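Local coordinates for protein oxidoreductase (Ralstonia eutropha, PDB 3HJ9) that binds flavin mononucleotide and probably works as an oxidoreductase of the nitroreductase family, at residues A[136-141]-A[208-213]; A[66-71]-A[172-177]; A[102-107]-A[115-120]; A[29-34]-A[60-65]; A[143-148]-A[202-207]. One frame throughout, in Å; residues are numbered along the deposited sequence. Where two conformers were deposited one is given.

Overall arrangement
The antiparallel sheet at the middle of the chain takes part in most of these contacts. Contacts 1 and 5 pair the same two strands, 137-144 and 203-212: contact 1 is fully buried, near the chain's centre, while contact 5 lies at the other end of the pair, where charged residues gather towards the surface. Contact 3 is a partly buried hairpin of the same sheet, with a salt bridge on one of its faces. Contacts 2 and 4 share helix 62-73, which in contact 2 packs on helix 156-177 and in contact 4 receives an apolar segment at the surface. Backbone hydrogen bonds dominate contacts 1, 3 and 5; contact 2 adds one buried side-chain bond to its packing, and contact 4 is packing alone.

Contact 1 of 5, residues A[136-141]-A[208-213]; sequences PLDLVF and SQTIGR
Strands 137-141 and 208-212 run antiparallel, their axes 4.4 Å apart at an angle of 161°, with Leu137 opposite Ile211 and Leu139 opposite Gln209 in hydrogen-bonded pairs. Leu139 N gives a bond to Gln209 O at 2.7 Å, and Ile211 N one to Leu137 O at 3.1 Å; the return bond from Leu137 N is weak. On the face of Leu137, Leu139, Gln209 and Ile211 the leucines and isoleucine suit a buried interior: Leu139 CD1 meets Ile211 CD1 at 3.9 Å. CG of Gln209 is anti to the backbone N (chi1 -167°) and the chain extended; its OE1 lies at the edge of the Phe141 ring, 3.6 Å from CZ. That oxygen is buried without a hydrogen-bond partner, whereas NE2 reaches Ala168 O. On the other face Thr210 OG1 donates to Asp138 OD1 at 2.8 Å, coming from above the carboxylate plane. The same hydroxyl is bonded by Arg185 of the flavin pocket, and Asp138 OD2 accepts from Ser124 N. The side chain of Ser208, on this face, lies about 7 Å from the bound FMN. The pair belongs to the central antiparallel sheet of the nitroreductase fold, helices 62-73 and 156-177 packing on the face of Leu139 and Gln209.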
# COMPACT_ATOMS: atom_id res chain seq x y z
N PRO A 136 22.00 3.22 -1.37
CA PRO A 136 22.59 2.12 -0.59
C PRO A 136 21.90 0.78 -0.73
O PRO A 136 22.56 -0.25 -0.61
CB PRO A 136 22.50 2.61 0.85
CG PRO A 136 22.34 4.05 0.77
CD PRO A 136 21.75 4.40 -0.53
N LEU A 137 20.59 0.78 -0.97
CA LEU A 137 19.84 -0.47 -1.16
C LEU A 137 18.57 -0.30 -1.99
O LEU A 137 18.08 0.82 -2.15
CB LEU A 137 19.52 -1.11 0.19
CG LEU A 137 18.42 -0.56 1.10
CD1 LEU A 137 17.03 -1.04 0.69
CD2 LEU A 137 18.69 -0.99 2.55
N ASP A 138 18.10 -1.42 -2.56
CA ASP A 138 16.80 -1.49 -3.23
C ASP A 138 16.02 -2.63 -2.58
O ASP A 138 16.57 -3.70 -2.36
CB ASP A 138 16.89 -1.89 -4.72
CG ASP A 138 17.36 -0.80 -5.64
OD1 ASP A 138 17.34 0.40 -5.29
OD2 ASP A 138 17.72 -1.18 -6.79
N LEU A 139 14.75 -2.42 -2.28
CA LEU A 139 13.86 -3.54 -1.95
C LEU A 139 13.16 -3.99 -3.25
O LEU A 139 12.77 -3.15 -4.04
CB LEU A 139 12.80 -3.14 -0.95
CG LEU A 139 13.30 -2.66 0.39
CD1 LEU A 139 12.03 -2.29 1.24
CD2 LEU A 139 14.21 -3.69 1.06
N VAL A 140 13.04 -5.31 -3.50
CA VAL A 140 12.18 -5.84 -4.59
C VAL A 140 11.05 -6.69 -3.99
O VAL A 140 11.32 -7.66 -3.22
CB VAL A 140 12.93 -6.68 -5.62
CG1 VAL A 140 12.03 -6.94 -6.82
CG2 VAL A 140 14.20 -5.96 -6.03
N PHE A 141 9.82 -6.36 -4.35
CA PHE A 141 8.62 -7.06 -3.85
C PHE A 141 8.26 -8.06 -4.94
O PHE A 141 7.84 -7.67 -6.04
CB PHE A 141 7.49 -6.06 -3.57
CG PHE A 141 7.85 -5.03 -2.51
CD1 PHE A 141 8.49 -3.85 -2.86
CD2 PHE A 141 7.55 -5.25 -1.16
CE1 PHE A 141 8.84 -2.91 -1.88
CE2 PHE A 141 7.87 -4.31 -0.18
CZ PHE A 141 8.51 -3.13 -0.54
N SER A 208 9.78 -2.29 -7.07
CA SER A 208 11.02 -2.14 -6.33
C SER A 208 10.92 -0.83 -5.52
O SER A 208 9.98 -0.02 -5.71
CB SER A 208 12.25 -2.16 -7.23
OG SER A 208 12.19 -1.08 -8.11
N GLN A 209 11.84 -0.63 -4.59
CA GLN A 209 11.87 0.61 -3.80
C GLN A 209 13.29 0.95 -3.42
O GLN A 209 13.96 0.15 -2.73
CB GLN A 209 10.99 0.47 -2.58
CG GLN A 209 10.64 1.77 -1.82
CD GLN A 209 9.66 1.47 -0.67
OE1 GLN A 209 9.61 0.33 -0.19
NE2 GLN A 209 8.86 2.46 -0.25
N THR A 210 13.73 2.12 -3.86
CA THR A 210 15.11 2.56 -3.67
C THR A 210 15.16 3.39 -2.40
O THR A 210 14.39 4.32 -2.27
CB THR A 210 15.56 3.32 -4.89
OG1 THR A 210 15.46 2.41 -5.98
CG2 THR A 210 16.97 3.83 -4.78
N ILE A 211 16.05 3.01 -1.47
CA ILE A 211 16.11 3.62 -0.14
C ILE A 211 17.52 4.03 0.26
O ILE A 211 18.50 3.34 -0.04
CB ILE A 211 15.50 2.61 0.90
CG1 ILE A 211 14.00 2.44 0.64
CG2 ILE A 211 15.76 3.06 2.37
CD1 ILE A 211 13.30 1.42 1.48
N GLY A 212 17.60 5.19 0.91
CA GLY A 212 18.82 5.71 1.49
C GLY A 212 18.63 7.08 2.12
O GLY A 212 17.50 7.62 2.12
N ARG A 213 19.70 7.65 2.69
CA ARG A 213 19.66 9.03 3.15
C ARG A 213 19.54 9.90 1.91
O ARG A 213 20.18 9.63 0.90
CB ARG A 213 20.88 9.45 3.98
CG ARG A 213 20.66 9.27 5.48
CD ARG A 213 21.89 9.47 6.38
NE ARG A 213 22.77 8.28 6.43
CZ ARG A 213 22.50 7.10 7.05
NH1 ARG A 213 21.32 6.84 7.68
NH2 ARG A 213 23.43 6.13 7.02

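Contact 2 of 5, residues A[66-71]-A[172-177]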
# COMPACT_ATOMS: atom_id res chain seq x y z
N SER A 66 17.19 -3.48 9.74
CA SER A 66 16.30 -4.37 10.47
C SER A 66 14.89 -3.84 10.60
O SER A 66 13.93 -4.54 10.26
CB SER A 66 16.87 -4.64 11.87
OG SER A 66 15.95 -5.33 12.69
N GLU A 67 14.77 -2.62 11.11
CA GLU A 67 13.46 -1.99 11.30
C GLU A 67 12.68 -1.76 9.99
O GLU A 67 11.49 -1.96 9.95
CB GLU A 67 13.59 -0.72 12.15
CG GLU A 67 14.02 -1.01 13.59
CD GLU A 67 14.18 0.22 14.44
OE1 GLU A 67 14.30 1.34 13.88
OE2 GLU A 67 14.17 0.07 15.68
N LEU A 68 13.39 -1.38 8.93
CA LEU A 68 12.83 -1.19 7.58
C LEU A 68 12.21 -2.48 7.06
O LEU A 68 11.03 -2.50 6.59
CB LEU A 68 13.94 -0.75 6.60
CG LEU A 68 13.64 -0.69 5.10
CD1 LEU A 68 12.54 0.38 4.81
CD2 LEU A 68 14.94 -0.46 4.29
N LEU A 69 13.01 -3.55 7.11
CA LEU A 69 12.57 -4.86 6.67
C LEU A 69 11.37 -5.34 7.51
O LEU A 69 10.43 -5.81 6.95
CB LEU A 69 13.71 -5.90 6.65
CG LEU A 69 14.73 -5.65 5.52
CD1 LEU A 69 15.93 -6.51 5.75
CD2 LEU A 69 14.14 -5.92 4.14
N TRP A 70 11.44 -5.18 8.84
CA TRP A 70 10.32 -5.54 9.72
C TRP A 70 9.05 -4.70 9.40
O TRP A 70 7.93 -5.25 9.38
CB TRP A 70 10.72 -5.41 11.18
CG TRP A 70 9.62 -5.81 12.07
CD1 TRP A 70 9.29 -7.07 12.47
CD2 TRP A 70 8.68 -4.94 12.67
NE1 TRP A 70 8.18 -7.04 13.27
CE2 TRP A 70 7.78 -5.73 13.41
CE3 TRP A 70 8.50 -3.54 12.64
CZ2 TRP A 70 6.72 -5.19 14.13
CZ3 TRP A 70 7.44 -2.99 13.37
CH2 TRP A 70 6.57 -3.82 14.12
N ALA A 71 9.23 -3.38 9.22
CA ALA A 71 8.14 -2.48 8.85
C ALA A 71 7.48 -3.02 7.58
O ALA A 71 6.26 -3.29 7.59
CB ALA A 71 8.64 -1.02 8.67
N TYR A 172 7.89 3.34 3.27
CA TYR A 172 7.84 4.82 3.13
C TYR A 172 7.70 5.55 4.45
O TYR A 172 8.44 6.49 4.73
CB TYR A 172 6.68 5.26 2.25
CG TYR A 172 6.94 5.52 0.79
CD1 TYR A 172 7.73 6.60 0.39
CD2 TYR A 172 6.31 4.75 -0.20
CE1 TYR A 172 7.91 6.88 -1.02
CE2 TYR A 172 6.48 5.05 -1.57
CZ TYR A 172 7.26 6.09 -1.97
OH TYR A 172 7.38 6.33 -3.32
N LEU A 173 6.72 5.11 5.23
CA LEU A 173 6.41 5.67 6.54
C LEU A 173 7.58 5.47 7.52
O LEU A 173 7.97 6.42 8.23
CB LEU A 173 5.07 5.13 7.11
CG LEU A 173 3.81 5.55 6.32
CD1 LEU A 173 2.56 4.79 6.76
CD2 LEU A 173 3.58 7.09 6.37
N TYR A 174 8.19 4.28 7.49
CA TYR A 174 9.40 4.03 8.30
C TYR A 174 10.51 5.02 7.88
O TYR A 174 11.12 5.68 8.74
CB TYR A 174 9.88 2.57 8.27
CG TYR A 174 11.13 2.45 9.05
CD1 TYR A 174 11.10 2.38 10.44
CD2 TYR A 174 12.37 2.56 8.41
CE1 TYR A 174 12.30 2.37 11.18
CE2 TYR A 174 13.57 2.56 9.14
CZ TYR A 174 13.53 2.45 10.51
OH TYR A 174 14.72 2.46 11.19
N CYS A 175 10.72 5.18 6.57
CA CYS A 175 11.75 6.09 6.08
C CYS A 175 11.54 7.52 6.58
O CYS A 175 12.51 8.18 7.04
CB CYS A 175 11.88 6.02 4.56
SG CYS A 175 12.62 4.45 4.08
N ALA A 176 10.28 7.96 6.56
CA ALA A 176 9.88 9.28 7.06
C ALA A 176 10.17 9.39 8.56
O ALA A 176 10.68 10.41 9.00
CB ALA A 176 8.40 9.58 6.76
N SER A 177 9.83 8.34 9.34
CA SER A 177 10.12 8.35 10.79
C SER A 177 11.62 8.42 11.11
O SER A 177 11.97 9.01 12.08
CB SER A 177 9.59 7.10 11.51
OG SER A 177 10.39 5.94 11.24
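Helices 66-71 and 172-177 pass each other in roughly opposite directions, their axes 9.4 Å apart and inclined at 148°. Tyr174 bridges the two helices: its CG is anti to the backbone N (chi1 177°), and the ring reaches across to lie with one face against the backbone of the other helix. Glu67 C sits over the ring centre, while Leu68 N is offset towards the rim. At the tip, Glu67 OE1 accepts from Tyr174 OH at 2.9 Å on its anti lone pair, the one facing away from the other carboxylate oxygen; ring and carboxylate planes stand 81° apart. Glu67 CB also touches Tyr174 CE1 at 3.5 Å. A tyrosine suits this place because its ring packs against the helix while its hydroxyl still satisfies a buried acid, whose OE2 forms a salt bridge with Lys63. Nearer the root, the small Ala71 brings CB within 3.8 Å of Tyr174 CB. Alongside, Leu68 CD1 meets Cys175 SG at 4.1 Å. Leu68 and Cys175 both rest on Ile211 of strand 203-212, so the two helices lie together on the sheet, while Trp70 meets the ring of Trp47 of the second subunit, which Leu173 also touches.

Contact 3 of 5, residues A[102-107]-A[115-120]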
# COMPACT_ATOMS: atom_id res chain seq x y z
N ALA A 102 26.90 -5.95 -1.19
CA ALA A 102 27.48 -7.28 -0.92
C ALA A 102 26.64 -8.45 -1.47
O ALA A 102 27.11 -9.57 -1.42
CB ALA A 102 27.73 -7.46 0.57
N GLY A 103 25.43 -8.22 -1.96
CA GLY A 103 24.60 -9.31 -2.45
C GLY A 103 23.11 -9.05 -2.47
O GLY A 103 22.65 -8.08 -1.85
N LEU A 104 22.39 -9.89 -3.22
CA LEU A 104 20.93 -9.90 -3.26
C LEU A 104 20.49 -10.90 -2.20
O LEU A 104 20.88 -12.08 -2.26
CB LEU A 104 20.36 -10.32 -4.63
CG LEU A 104 18.81 -10.46 -4.71
CD1 LEU A 104 18.11 -9.09 -4.61
CD2 LEU A 104 18.40 -11.22 -5.95
N TYR A 105 19.64 -10.45 -1.28
CA TYR A 105 19.12 -11.28 -0.19
C TYR A 105 17.61 -11.37 -0.19
O TYR A 105 16.97 -10.45 -0.66
CB TYR A 105 19.56 -10.71 1.17
CG TYR A 105 21.03 -10.86 1.42
CD1 TYR A 105 21.95 -9.98 0.86
CD2 TYR A 105 21.52 -11.91 2.19
CE1 TYR A 105 23.35 -10.14 1.07
CE2 TYR A 105 22.90 -12.08 2.42
CZ TYR A 105 23.80 -11.21 1.87
OH TYR A 105 25.13 -11.40 2.10
N ARG A 106 17.08 -12.46 0.36
CA ARG A 106 15.65 -12.62 0.60
C ARG A 106 15.46 -12.47 2.12
O ARG A 106 16.15 -13.12 2.92
CB ARG A 106 15.10 -13.96 0.14
CG ARG A 106 13.56 -14.02 0.19
CD ARG A 106 13.03 -15.32 -0.34
NE ARG A 106 13.47 -16.44 0.48
CZ ARG A 106 13.40 -17.74 0.13
NH1 ARG A 106 12.87 -18.14 -1.03
NH2 ARG A 106 13.86 -18.66 0.98
N TYR A 107 14.52 -11.60 2.49
CA TYR A 107 14.15 -11.40 3.88
C TYR A 107 13.22 -12.53 4.31
O TYR A 107 12.21 -12.77 3.67
CB TYR A 107 13.46 -10.05 4.07
CG TYR A 107 12.95 -9.84 5.46
CD1 TYR A 107 13.83 -9.73 6.53
CD2 TYR A 107 11.58 -9.72 5.72
CE1 TYR A 107 13.35 -9.52 7.85
CE2 TYR A 107 11.10 -9.48 7.03
CZ TYR A 107 11.99 -9.40 8.08
OH TYR A 107 11.53 -9.20 9.36
N GLU A 115 18.78 -14.09 3.77
CA GLU A 115 19.37 -15.30 3.18
C GLU A 115 19.85 -14.92 1.78
O GLU A 115 19.10 -14.31 1.02
CB GLU A 115 18.31 -16.39 3.06
CG GLU A 115 17.78 -16.88 4.39
CD GLU A 115 16.73 -18.03 4.27
OE1 GLU A 115 16.94 -19.08 4.93
OE2 GLU A 115 15.72 -17.91 3.52
N LEU A 116 21.11 -15.23 1.47
CA LEU A 116 21.72 -14.90 0.16
C LEU A 116 21.00 -15.63 -0.99
O LEU A 116 20.77 -16.83 -0.92
CB LEU A 116 23.23 -15.20 0.17
CG LEU A 116 24.06 -14.84 -1.08
CD1 LEU A 116 24.05 -13.33 -1.31
CD2 LEU A 116 25.48 -15.40 -0.90
N LYS A 117 20.58 -14.85 -1.98
CA LYS A 117 19.93 -15.31 -3.22
C LYS A 117 20.96 -15.23 -4.36
O LYS A 117 21.02 -16.14 -5.19
CB LYS A 117 18.72 -14.43 -3.55
CG LYS A 117 17.93 -14.81 -4.82
CD LYS A 117 17.24 -16.20 -4.69
CE LYS A 117 16.78 -16.67 -6.05
NZ LYS A 117 16.28 -18.06 -6.12
N ARG A 118 21.72 -14.12 -4.43
CA ARG A 118 22.82 -13.99 -5.41
C ARG A 118 24.00 -13.10 -4.95
O ARG A 118 23.81 -11.95 -4.56
CB ARG A 118 22.24 -13.51 -6.74
CG ARG A 118 23.19 -13.80 -7.87
CD ARG A 118 22.66 -13.41 -9.20
NE ARG A 118 23.71 -13.69 -10.17
CZ ARG A 118 23.65 -13.44 -11.47
NH1 ARG A 118 22.59 -12.87 -12.04
NH2 ARG A 118 24.69 -13.78 -12.22
N ALA A 119 25.21 -13.63 -5.05
CA ALA A 119 26.44 -12.90 -4.67
C ALA A 119 26.82 -11.94 -5.81
O ALA A 119 27.76 -12.16 -6.53
CB ALA A 119 27.60 -13.89 -4.34
N ALA A 120 26.02 -10.90 -5.95
CA ALA A 120 26.18 -9.86 -6.96
C ALA A 120 25.41 -8.62 -6.53
O ALA A 120 24.42 -8.71 -5.74
CB ALA A 120 25.67 -10.34 -8.32
O HOH W 1 14.35 -15.77 3.06
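Tyr105 and Leu116 face each other across a hairpin, as a non-hydrogen-bonded pair, and the tyrosine can be followed outward from its root. Tyr105 CB lies 3.6 Å from Glu115 O, and CG is still near that oxygen. With CG beside the backbone N (chi1 -70°), the side chain crosses Leu116 obliquely, and Tyr105 CD2 comes within 3.4 Å of Leu116 N; CE2 borders Leu116 N and CA. Further out, CE1 and CZ receive the methyl Leu116 CD1, which stands over the ring face, shifted toward the rim and 4.1 Å from the centroid, in a CH-pi contact. The ring thus packs on backbone near its root and under a methyl further out, and a hydroxyl suits the end because Glu26 O bonds it. Next to this pair the register slips: two residues, Lys117 and Arg118, stand opposite the single Leu104 in a classic beta bulge. Leu104 O accepts from both, Lys117 N at 2.8 Å and Arg118 N at 3.1 Å. Gly103, beside the bulge, has phi 156°, a backbone shape that glycine adopts readily. On the face of Leu104, the partly exposed Arg106 and Glu115 lie side by side. Arg106 NH2 meets Glu115 OE2 at 3.2 Å in a salt bridge near the guanidinium plane. A water links the pair too, donating to Glu115 OE2 at 2.6 Å and accepting from Arg106 NE. The chemistry is divided: a CH-pi contact on the face of Tyr105, and on the other paired charges that probably stabilise each other near solvent.

Contact 4 of 5, residues A[29-34]-A[60-65]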
# COMPACT_ATOMS: atom_id res chain seq x y z
N ILE A 29 22.56 -13.01 7.01
CA ILE A 29 22.79 -11.82 7.82
C ILE A 29 21.68 -11.83 8.89
O ILE A 29 20.50 -11.79 8.54
CB ILE A 29 22.77 -10.50 7.03
CG1 ILE A 29 23.85 -10.49 5.94
CG2 ILE A 29 23.01 -9.31 7.98
CD1 ILE A 29 23.78 -9.29 5.02
N THR A 30 22.07 -11.96 10.17
CA THR A 30 21.11 -11.94 11.28
C THR A 30 20.85 -10.46 11.59
O THR A 30 21.76 -9.63 11.55
CB THR A 30 21.63 -12.69 12.51
OG1 THR A 30 22.93 -12.21 12.84
CG2 THR A 30 21.69 -14.19 12.24
N LEU A 31 19.61 -10.14 11.87
CA LEU A 31 19.19 -8.77 12.14
C LEU A 31 18.80 -8.65 13.61
O LEU A 31 18.22 -9.58 14.18
CB LEU A 31 17.98 -8.45 11.27
CG LEU A 31 18.17 -8.54 9.76
CD1 LEU A 31 16.83 -8.53 9.08
CD2 LEU A 31 19.07 -7.38 9.24
N PRO A 32 19.07 -7.48 14.24
CA PRO A 32 18.68 -7.31 15.64
C PRO A 32 17.18 -7.16 15.79
O PRO A 32 16.48 -6.83 14.81
CB PRO A 32 19.43 -6.03 16.05
CG PRO A 32 19.55 -5.27 14.80
CD PRO A 32 19.81 -6.29 13.75
N GLU A 33 16.67 -7.44 16.99
CA GLU A 33 15.23 -7.34 17.25
C GLU A 33 14.74 -5.92 17.01
O GLU A 33 15.37 -5.00 17.47
CB GLU A 33 14.84 -7.73 18.69
CG GLU A 33 14.78 -9.21 18.91
CD GLU A 33 14.05 -9.58 20.19
OE1 GLU A 33 14.50 -9.15 21.29
OE2 GLU A 33 13.03 -10.33 20.07
N PRO A 34 13.61 -5.76 16.30
CA PRO A 34 13.09 -4.41 16.08
C PRO A 34 12.46 -3.76 17.35
O PRO A 34 11.96 -4.50 18.21
CB PRO A 34 12.05 -4.63 14.97
CG PRO A 34 11.55 -6.00 15.22
CD PRO A 34 12.72 -6.79 15.76
N LEU A 60 22.80 2.02 5.38
CA LEU A 60 21.95 2.12 6.56
C LEU A 60 22.65 1.31 7.67
O LEU A 60 23.23 0.24 7.38
CB LEU A 60 20.54 1.55 6.33
CG LEU A 60 19.50 2.35 5.55
CD1 LEU A 60 19.98 2.77 4.21
CD2 LEU A 60 18.22 1.56 5.42
N PRO A 61 22.63 1.80 8.93
CA PRO A 61 23.14 0.95 10.00
C PRO A 61 22.25 -0.29 10.12
O PRO A 61 21.07 -0.26 9.70
CB PRO A 61 23.06 1.83 11.26
CG PRO A 61 22.29 3.04 10.88
CD PRO A 61 22.21 3.13 9.40
N LEU A 62 22.80 -1.35 10.70
CA LEU A 62 22.08 -2.62 10.83
C LEU A 62 20.73 -2.46 11.53
O LEU A 62 19.76 -3.11 11.13
CB LEU A 62 22.95 -3.66 11.55
CG LEU A 62 22.52 -5.12 11.48
CD1 LEU A 62 22.53 -5.65 10.04
CD2 LEU A 62 23.47 -5.93 12.36
N LYS A 63 20.65 -1.59 12.54
CA LYS A 63 19.39 -1.30 13.25
C LYS A 63 18.31 -0.78 12.29
O LYS A 63 17.16 -1.20 12.39
CB LYS A 63 19.60 -0.27 14.38
CG LYS A 63 18.35 0.01 15.30
CD LYS A 63 18.67 1.08 16.37
CE LYS A 63 17.48 1.45 17.28
NZ LYS A 63 16.29 1.95 16.54
N GLN A 64 18.69 0.12 11.39
CA GLN A 64 17.76 0.68 10.42
C GLN A 64 17.39 -0.33 9.36
O GLN A 64 16.22 -0.41 9.01
CB GLN A 64 18.25 1.97 9.79
CG GLN A 64 18.17 3.18 10.71
CD GLN A 64 18.45 4.49 9.98
OE1 GLN A 64 19.01 4.50 8.87
NE2 GLN A 64 18.09 5.61 10.62
N LEU A 65 18.35 -1.10 8.84
CA LEU A 65 18.01 -2.16 7.87
C LEU A 65 16.97 -3.12 8.48
O LEU A 65 15.98 -3.47 7.84
CB LEU A 65 19.25 -2.93 7.45
CG LEU A 65 19.12 -4.04 6.40
CD1 LEU A 65 18.47 -3.52 5.10
CD2 LEU A 65 20.53 -4.65 6.17
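Pro32 and Leu62 meet through the one ring that takes part here, the puckered pyrrolidine of the proline; no aromatic ring and no side-chain amide or carboxylate takes part. It is the CD atom of Pro32 that does the touching, 3.7 Å from Leu62 CG and 3.9 Å from Leu62 CD2, while Pro32 CG comes 4.3 Å from Lys63 CA. Leu62 is therefore the centre of the contact. Its CG is anti to the backbone N (chi1 -165°), and its two methyls part: CD2 goes to the proline, CD1 to Leu31 CD2 at 4.0 Å and to Ile29 CG2 at 4.2 Å. Leu31 also brings CD2 to Leu65 CD2 at 4.4 Å, reaching a buried residue further along the helix. Branched aliphatics suit the place because their methyls can meet several partners at once without needing a polar one; the segments interact mainly through apolar packing. Pro61 occupies the N-cap position, and Leu62, in the first turn, receives the segment. Segment 29-34 continues strand 28-30, which lies at the margin of the sheet beside strand 113-116; Pro32 O takes a hydrogen bond from Ser66 of helix 62-73, Ile29 rests on Tyr105, and Leu31 touches Tyr107 of strand 103-108.

Contact 5 of 5, residues A[143-148]-A[202-207]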
# COMPACT_ATOMS: atom_id res chain seq x y z
N ALA A 143 6.16 -11.33 -6.32
CA ALA A 143 4.90 -12.10 -6.18
C ALA A 143 5.20 -13.56 -6.43
O ALA A 143 5.86 -13.90 -7.41
CB ALA A 143 3.79 -11.64 -7.14
N ASN A 144 4.68 -14.41 -5.55
CA ASN A 144 4.82 -15.83 -5.66
C ASN A 144 3.52 -16.42 -6.19
O ASN A 144 2.59 -16.69 -5.42
CB ASN A 144 5.25 -16.45 -4.34
CG ASN A 144 5.83 -17.83 -4.54
OD1 ASN A 144 5.25 -18.68 -5.23
ND2 ASN A 144 7.03 -18.03 -4.00
N HIS A 145 3.49 -16.66 -7.50
CA HIS A 145 2.31 -17.21 -8.16
C HIS A 145 1.91 -18.62 -7.70
O HIS A 145 0.73 -19.00 -7.80
CB HIS A 145 2.42 -17.10 -9.71
CG HIS A 145 2.31 -15.69 -10.22
ND1 HIS A 145 1.12 -15.14 -10.63
CD2 HIS A 145 3.24 -14.71 -10.36
CE1 HIS A 145 1.31 -13.89 -11.00
NE2 HIS A 145 2.59 -13.60 -10.84
N GLY A 146 2.87 -19.38 -7.17
CA GLY A 146 2.59 -20.70 -6.59
C GLY A 146 1.65 -20.68 -5.39
O GLY A 146 0.93 -21.64 -5.18
N ARG A 147 1.62 -19.58 -4.64
CA ARG A 147 0.72 -19.39 -3.49
C ARG A 147 -0.60 -18.67 -3.84
O ARG A 147 -1.40 -18.37 -2.93
CB ARG A 147 1.44 -18.60 -2.40
CG ARG A 147 2.73 -19.26 -1.88
CD ARG A 147 3.59 -18.27 -1.15
NE ARG A 147 5.02 -18.62 -1.17
CZ ARG A 147 6.04 -17.78 -0.88
NH1 ARG A 147 5.85 -16.50 -0.53
NH2 ARG A 147 7.30 -18.25 -0.96
N MSE A 148 -0.86 -18.42 -5.13
CA MSE A 148 -2.07 -17.70 -5.57
C MSE A 148 -3.03 -18.53 -6.41
O MSE A 148 -4.04 -17.98 -6.91
CB MSE A 148 -1.65 -16.45 -6.37
CG MSE A 148 -0.66 -15.55 -5.63
SE MSE A 148 -0.61 -13.71 -6.35
CE MSE A 148 -2.39 -13.24 -5.89
N ASP A 202 7.73 -19.37 -11.15
CA ASP A 202 6.51 -18.84 -10.51
C ASP A 202 6.70 -17.53 -9.68
O ASP A 202 5.75 -17.10 -9.02
CB ASP A 202 5.80 -19.96 -9.70
CG ASP A 202 6.58 -20.42 -8.46
OD1 ASP A 202 7.61 -19.81 -8.11
OD2 ASP A 202 6.17 -21.42 -7.83
N GLU A 203 7.87 -16.89 -9.74
CA GLU A 203 8.18 -15.67 -8.98
C GLU A 203 8.29 -14.47 -9.90
O GLU A 203 9.10 -14.48 -10.80
CB GLU A 203 9.48 -15.85 -8.20
CG GLU A 203 9.30 -16.80 -7.03
CD GLU A 203 10.59 -17.27 -6.37
OE1 GLU A 203 11.70 -17.19 -6.97
OE2 GLU A 203 10.48 -17.79 -5.23
N GLU A 204 7.53 -13.42 -9.64
CA GLU A 204 7.46 -12.24 -10.50
C GLU A 204 7.72 -10.95 -9.72
O GLU A 204 6.98 -10.67 -8.78
CB GLU A 204 6.07 -12.16 -11.13
CG GLU A 204 5.85 -10.92 -12.01
CD GLU A 204 4.50 -10.88 -12.69
OE1 GLU A 204 3.50 -11.17 -11.99
OE2 GLU A 204 4.45 -10.50 -13.90
N PRO A 205 8.78 -10.18 -10.08
CA PRO A 205 8.97 -8.86 -9.46
C PRO A 205 7.79 -7.95 -9.81
O PRO A 205 7.42 -7.91 -10.98
CB PRO A 205 10.26 -8.32 -10.11
CG PRO A 205 10.86 -9.42 -10.88
CD PRO A 205 9.84 -10.51 -11.06
N ILE A 206 7.21 -7.29 -8.81
CA ILE A 206 6.03 -6.41 -8.98
C ILE A 206 6.40 -4.93 -8.83
O ILE A 206 5.94 -4.11 -9.59
CB ILE A 206 4.89 -6.74 -7.93
CG1 ILE A 206 4.42 -8.19 -8.05
CG2 ILE A 206 3.64 -5.92 -8.19
CD1 ILE A 206 3.97 -8.58 -9.54
N LEU A 207 7.13 -4.61 -7.78
CA LEU A 207 7.61 -3.26 -7.49
C LEU A 207 8.98 -3.34 -6.87
O LEU A 207 9.33 -4.35 -6.26
CB LEU A 207 6.71 -2.58 -6.43
CG LEU A 207 5.25 -2.30 -6.69
CD1 LEU A 207 4.58 -1.86 -5.35
CD2 LEU A 207 5.07 -1.25 -7.81
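His145 and Glu204 are brought together by two different side-chain shapes: His145 CG lies beside its backbone N (chi1 -70°), while Glu204 is extended, with CG anti to the backbone N (chi1 177°). His145 NE2 then donates to Glu204 OE1 at 2.8 Å. The oxygen lies close to the plane of the imidazole, but the nitrogen comes in from above the carboxylate plane, 42° out of it. Arg190 forms a salt bridge with the other oxygen, OE2, so the acid is held from both of its oxygens. Glu204 CB sits at the edge of the imidazole, as does Asp202 O, which accepts a hydrogen bond from His145 N at 2.8 Å. In the backbone, Ala143 and Glu204 form an antiparallel hydrogen-bonded pair, Ala143 N to Glu204 O at 2.7 Å and Glu204 N to Ala143 O at 2.8 Å. This is the outer continuation of the sheet pairing between strands 137-144 and 203-212, and just before it meets the inner part the second strand bulges, Ile206 and Leu207 standing opposite the single Phe141 in a classic beta bulge. Ile206 turns CG1 to Ala143 CB at 3.6 Å, a close fit that suits the small alanine. Beyond Asn144 the first strand gives way to a short 3-10 turn, where Arg147 N bonds Asn144 O at 3.1 Å and Asn144 OD1 accepts a weak bond from Gly146 N. Gly146, with no side chain, lets Asp202 OD2 approach its CA to 3.9 Å. Arg147 NH1 forms a salt bridge with Asp95, and Ile206 packs on Thr158 of the second subunit.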